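Local structure of uncharacterized protein (3LFT) at residues I19-G22 / I23-L27. The protein is of unknown function but binds L-tryptophan and is probably the substrate-binding component of an ABC transporter. Numbering follows the deposited sequence.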
loop_
_atom_site.group_PDB
_atom_site.type_symbol
_atom_site.label_atom_id
_atom_site.label_comp_id
_atom_site.label_asym_id
_atom_site.label_seq_id
_atom_site.Cartn_x
_atom_site.Cartn_y
_atom_site.Cartn_z
ATOM N N ILE A 19 0.205 -8.308 -5.334
ATOM C CA ILE A 19 1.627 -8.005 -5.437
ATOM C C ILE A 19 2.456 -9.294 -5.435
ATOM O O ILE A 19 3.356 -9.455 -6.275
ATOM C CB ILE A 19 2.066 -7.038 -4.325
ATOM C CG1 ILE A 19 1.392 -5.680 -4.559
ATOM C CG2 ILE A 19 3.596 -6.911 -4.277
ATOM C CD1 ILE A 19 1.527 -4.771 -3.359
ATOM N N TYR A 20 2.153 -10.222 -4.527
ATOM C CA TYR A 20 2.906 -11.461 -4.492
ATOM C C TYR A 20 2.733 -12.266 -5.790
ATOM O O TYR A 20 3.704 -12.844 -6.298
ATOM C CB TYR A 20 2.585 -12.295 -3.236
ATOM C CG TYR A 20 3.409 -13.567 -3.125
ATOM C CD1 TYR A 20 2.792 -14.801 -2.909
ATOM C CD2 TYR A 20 4.793 -13.531 -3.268
ATOM C CE1 TYR A 20 3.558 -15.968 -2.806
ATOM C CE2 TYR A 20 5.552 -14.694 -3.185
ATOM C CZ TYR A 20 4.929 -15.884 -2.959
ATOM O OH TYR A 20 5.698 -17.029 -2.871
ATOM N N LYS A 21 1.517 -12.307 -6.337
ATOM C CA LYS A 21 1.281 -12.952 -7.627
ATOM C C LYS A 21 2.181 -12.308 -8.682
ATOM O O LYS A 21 2.828 -13.002 -9.482
ATOM C CB LYS A 21 -0.200 -12.848 -8.017
ATOM C CG LYS A 21 -0.500 -12.970 -9.514
ATOM C CD LYS A 21 -0.508 -14.409 -10.002
ATOM C CE LYS A 21 -0.800 -14.455 -11.493
ATOM N NZ LYS A 21 -1.485 -13.209 -11.958
ATOM N N GLY A 22 2.225 -10.970 -8.687
ATOM C CA GLY A 22 3.105 -10.224 -9.602
ATOM C C GLY A 22 4.574 -10.573 -9.434
ATOM O O GLY A 22 5.289 -10.745 -10.419
ATOM N N ILE A 23 5.030 -10.711 -8.186
ATOM C CA ILE A 23 6.410 -11.132 -7.929
ATOM C C ILE A 23 6.696 -12.465 -8.613
ATOM O O ILE A 23 7.708 -12.613 -9.314
ATOM C CB ILE A 23 6.703 -11.204 -6.407
ATOM C CG1 ILE A 23 6.755 -9.796 -5.799
ATOM C CG2 ILE A 23 8.011 -12.008 -6.129
ATOM C CD1 ILE A 23 6.730 -9.781 -4.273
ATOM N N GLN A 24 5.813 -13.434 -8.383
ATOM C CA GLN A 24 5.973 -14.750 -8.983
ATOM C C GLN A 24 5.958 -14.673 -10.503
ATOM O O GLN A 24 6.754 -15.355 -11.145
ATOM C CB GLN A 24 4.866 -15.677 -8.502
ATOM C CG GLN A 24 4.948 -16.013 -7.022
ATOM C CD GLN A 24 3.739 -16.782 -6.539
ATOM O OE1 GLN A 24 3.830 -17.963 -6.181
ATOM N NE2 GLN A 24 2.590 -16.118 -6.509
ATOM N N ASP A 25 5.088 -13.839 -11.071
ATOM C CA ASP A 25 5.025 -13.717 -12.528
ATOM C C ASP A 25 6.319 -13.113 -13.046
ATOM O O ASP A 25 6.815 -13.550 -14.078
ATOM C CB ASP A 25 3.844 -12.844 -12.940
ATOM C CG ASP A 25 2.500 -13.504 -12.670
ATOM O OD1 ASP A 25 2.434 -14.742 -12.445
ATOM O OD2 ASP A 25 1.495 -12.762 -12.722
ATOM N N GLY A 26 6.863 -12.114 -12.345
ATOM C CA GLY A 26 8.084 -11.437 -12.823
ATOM C C GLY A 26 9.283 -12.356 -12.740
ATOM O O GLY A 26 10.102 -12.405 -13.654
ATOM N N LEU A 27 9.390 -13.106 -11.643
ATOM C CA LEU A 27 10.410 -14.161 -11.533
ATOM C C LEU A 27 10.313 -15.185 -12.653
ATOM O O LEU A 27 11.312 -15.539 -13.269
ATOM C CB LEU A 27 10.295 -14.900 -10.200
ATOM C CG LEU A 27 10.697 -14.090 -8.971
ATOM C CD1 LEU A 27 10.242 -14.813 -7.718
ATOM C CD2 LEU A 27 12.197 -13.879 -8.969
#
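With chi1 of Y20 at -177°, CG stands opposite the backbone N and beside the carbonyl carbon, and the ring leans toward the helix's C-terminal end, where Q24, extended beyond CG, reaches back to cover one face. The amide and ring planes are only 11° apart, a stack in which Q24 CD sits 3.8 Å from Y20 CE1 and the amide nitrogen is offset toward the rim. Q24 CG adds a CH-pi contact, 4.2 Å from the ring centroid. Y20 O takes the main-chain bond from Q24 N at 3.0 Å and also a weak one from Q24 NE2 at 3.5 Å, which probably helps to keep the amide over the ring. I23 CD1 meets the same ring at its edge, near the ring plane, and lies 4.2 Å from I19 CG2.

These i to i+3 and i to i+4 contacts lie within helix 14-29, the crossover of the beta-alpha-beta unit that joins parallel strands 3-9 and 37-43 in one lobe of a periplasmic-binding-protein fold. On that lobe's sheet side, Y20 stacks with F41 and I23 packs on I69; I19, one turn before I23, touches the bound tryptophan.

On the exposed side, K21 kinks at chi2 (80°), which brings its CE and NZ to the D25 carboxylate. In one of two modelled K21 conformers, NZ comes within 3.1 Å of D25 OD2, a salt bridge with a weak hydrogen bond, doubtful because that oxygen's place is less sure. In the backbone of the same pair, D25 N bonds to K21 O at 2.9 Å, while G26 N continues the helical ladder to G22 O.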